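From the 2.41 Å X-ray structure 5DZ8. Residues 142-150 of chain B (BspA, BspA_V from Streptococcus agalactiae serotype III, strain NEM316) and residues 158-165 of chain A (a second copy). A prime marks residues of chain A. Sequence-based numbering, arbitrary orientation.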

# COMPACT_ATOMS: atom_id res chain seq x y z
N GLY B 142 -8.90 33.00 2.36
CA GLY B 142 -7.96 32.02 2.85
C GLY B 142 -8.02 30.76 2.00
O GLY B 142 -8.64 30.73 0.90
N ASN B 143 -7.37 29.72 2.52
CA ASN B 143 -7.23 28.46 1.83
C ASN B 143 -8.45 27.62 2.09
O ASN B 143 -8.73 27.25 3.22
CB ASN B 143 -6.00 27.73 2.30
CG ASN B 143 -4.72 28.41 1.88
OD1 ASN B 143 -4.64 29.06 0.84
ND2 ASN B 143 -3.70 28.26 2.71
N VAL B 144 -9.18 27.33 1.05
CA VAL B 144 -10.41 26.54 1.19
C VAL B 144 -10.24 25.20 0.52
O VAL B 144 -9.94 25.13 -0.65
CB VAL B 144 -11.58 27.30 0.57
CG1 VAL B 144 -12.87 26.62 0.90
CG2 VAL B 144 -11.56 28.74 1.07
N GLU B 145 -10.36 24.13 1.29
CA GLU B 145 -10.13 22.80 0.71
C GLU B 145 -11.33 22.44 -0.16
O GLU B 145 -12.48 22.52 0.31
CB GLU B 145 -9.92 21.76 1.79
CG GLU B 145 -9.70 20.33 1.29
CD GLU B 145 -9.32 19.37 2.43
OE1 GLU B 145 -10.11 19.25 3.40
OE2 GLU B 145 -8.24 18.74 2.40
N VAL B 146 -11.12 22.06 -1.41
CA VAL B 146 -12.25 21.65 -2.22
C VAL B 146 -12.33 20.14 -2.56
O VAL B 146 -13.37 19.64 -2.89
CB VAL B 146 -12.40 22.55 -3.45
CG1 VAL B 146 -12.73 24.02 -3.02
CG2 VAL B 146 -11.18 22.47 -4.39
N PHE B 147 -11.23 19.43 -2.46
CA PHE B 147 -11.21 18.00 -2.51
C PHE B 147 -9.87 17.53 -2.06
O PHE B 147 -8.95 18.33 -1.83
CB PHE B 147 -11.55 17.47 -3.93
CG PHE B 147 -10.63 17.96 -5.02
CD1 PHE B 147 -9.52 17.24 -5.38
CD2 PHE B 147 -10.96 19.08 -5.76
CE1 PHE B 147 -8.72 17.66 -6.44
CE2 PHE B 147 -10.17 19.49 -6.82
CZ PHE B 147 -9.04 18.79 -7.17
N LYS B 148 -9.76 16.21 -1.93
CA LYS B 148 -8.52 15.57 -1.50
C LYS B 148 -8.00 14.67 -2.61
O LYS B 148 -8.80 14.25 -3.44
CB LYS B 148 -8.79 14.77 -0.22
CG LYS B 148 -9.12 15.61 1.00
CD LYS B 148 -9.03 14.78 2.30
CE LYS B 148 -10.15 15.06 3.28
NZ LYS B 148 -9.95 16.39 3.92
N ILE B 149 -6.69 14.42 -2.63
CA ILE B 149 -6.02 13.47 -3.51
C ILE B 149 -5.03 12.56 -2.73
O ILE B 149 -4.31 13.04 -1.82
CB ILE B 149 -5.17 14.19 -4.55
CG1 ILE B 149 -6.04 15.01 -5.48
CG2 ILE B 149 -4.38 13.24 -5.41
CD1 ILE B 149 -5.23 16.08 -6.18
N HIS B 150 -4.97 11.27 -3.12
CA HIS B 150 -4.00 10.28 -2.63
C HIS B 150 -3.30 9.75 -3.84
O HIS B 150 -3.97 9.23 -4.76
CB HIS B 150 -4.67 9.09 -1.98
CG HIS B 150 -5.46 9.42 -0.77
ND1 HIS B 150 -6.44 8.59 -0.26
CD2 HIS B 150 -5.44 10.51 0.04
CE1 HIS B 150 -6.96 9.14 0.82
NE2 HIS B 150 -6.38 10.30 1.02
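Chain A (158-165) HGSALVSY

Residues 158-165 of chain A form an extended strand that pairs antiparallel with chain B strand 144-150, which runs on beyond His150. The two N-to-C directions differ by 136°, and the axes approach to 4.5 Å. The pairing joins two copies of one protein into a shared sheet.

At the start of chain B, Gly142 and Asn143 lie near Ser164′; the CA atoms of Asn143 and Ser164′ are 5.3 Å apart. Val144 pairs with Val163′ through two hydrogen bonds, Val144 N to Val163′ O and Val163′ N to Val144 O, both 2.9 Å. Their side chains share a face of the sheet, with Val144 CB 3.9 Å from Val163′ CG2.

Glu145 sits opposite Leu162′, CA to CA 4.4 Å. Its CB is 3.9 Å from Leu162′ CD2. Glu145 OE1 also forms a salt bridge with Lys148 NZ of its own strand, at 2.9 Å.

At Val146 the chain departs from regular extension: its psi is -20°. The regular alternation is interrupted here. Val146 N donates to Ala161′ O at 2.8 Å, and Ala161′ N donates to Phe147 O at 3.0 Å, so Ala161′ bonds to two successive residues. Val146 CG1 packs 3.7 Å from Val163′ CG2. The Phe147 ring receives Ala161′ CB over its face, 3.5 Å from the ring centroid.

Lys148 faces Ser160′ with CA atoms 4.3 Å apart, but the end of its side chain leads away from chain A. Ile149 and Gly159′ form a second doubly bonded pair: Gly159′ N to Ile149 O is 2.8 Å and Ile149 N to Gly159′ O is 3.1 Å.

Finally, His150 meets His158′, CA to CA 4.6 Å. Their rings form an offset stack, with centroids 3.5 Å apart and planes at 15°.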

# COMPACT_ATOMS: atom_id res chain seq x y z
N HIS A 158 -0.45 12.06 0.48
CA HIS A 158 -1.82 12.50 0.74
C HIS A 158 -1.92 14.02 0.79
O HIS A 158 -1.29 14.67 1.63
CB HIS A 158 -2.33 11.86 2.02
CG HIS A 158 -2.64 10.42 1.85
ND1 HIS A 158 -3.71 9.81 2.46
CD2 HIS A 158 -2.09 9.48 1.04
CE1 HIS A 158 -3.78 8.55 2.06
NE2 HIS A 158 -2.81 8.33 1.19
N GLY A 159 -2.73 14.59 -0.11
CA GLY A 159 -2.74 16.03 -0.43
C GLY A 159 -4.13 16.64 -0.48
O GLY A 159 -5.17 15.96 -0.44
N SER A 160 -4.19 17.95 -0.53
CA SER A 160 -5.47 18.54 -0.82
C SER A 160 -5.41 19.77 -1.69
O SER A 160 -4.40 20.45 -1.80
CB SER A 160 -6.32 18.69 0.42
OG SER A 160 -5.77 19.59 1.29
N ALA A 161 -6.52 19.96 -2.39
CA ALA A 161 -6.67 21.00 -3.37
C ALA A 161 -7.28 22.17 -2.64
O ALA A 161 -8.37 22.02 -2.05
CB ALA A 161 -7.60 20.51 -4.48
N LEU A 162 -6.61 23.33 -2.70
CA LEU A 162 -7.01 24.50 -1.94
C LEU A 162 -7.22 25.62 -2.88
O LEU A 162 -6.30 25.96 -3.62
CB LEU A 162 -5.94 24.88 -0.91
CG LEU A 162 -5.63 23.82 0.15
CD1 LEU A 162 -4.27 24.05 0.75
CD2 LEU A 162 -6.65 23.82 1.27
N VAL A 163 -8.41 26.21 -2.85
CA VAL A 163 -8.68 27.38 -3.66
C VAL A 163 -8.52 28.61 -2.78
O VAL A 163 -8.68 28.51 -1.58
CB VAL A 163 -10.13 27.35 -4.29
CG1 VAL A 163 -10.28 26.14 -5.18
CG2 VAL A 163 -11.29 27.40 -3.27
N SER A 164 -8.24 29.76 -3.39
CA SER A 164 -8.28 31.03 -2.68
C SER A 164 -8.75 32.17 -3.55
O SER A 164 -8.59 32.16 -4.78
CB SER A 164 -6.92 31.35 -2.10
OG SER A 164 -6.03 31.64 -3.15
N TYR A 165 -9.36 33.15 -2.89
CA TYR A 165 -9.90 34.31 -3.53
C TYR A 165 -9.54 35.54 -2.72
O TYR A 165 -9.76 35.57 -1.52
CB TYR A 165 -11.41 34.23 -3.64
CG TYR A 165 -11.91 33.03 -4.42
CD1 TYR A 165 -12.08 31.79 -3.79
CD2 TYR A 165 -12.24 33.14 -5.77
CE1 TYR A 165 -12.47 30.67 -4.51
CE2 TYR A 165 -12.67 32.02 -6.49
CZ TYR A 165 -12.81 30.79 -5.85
OH TYR A 165 -13.23 29.70 -6.55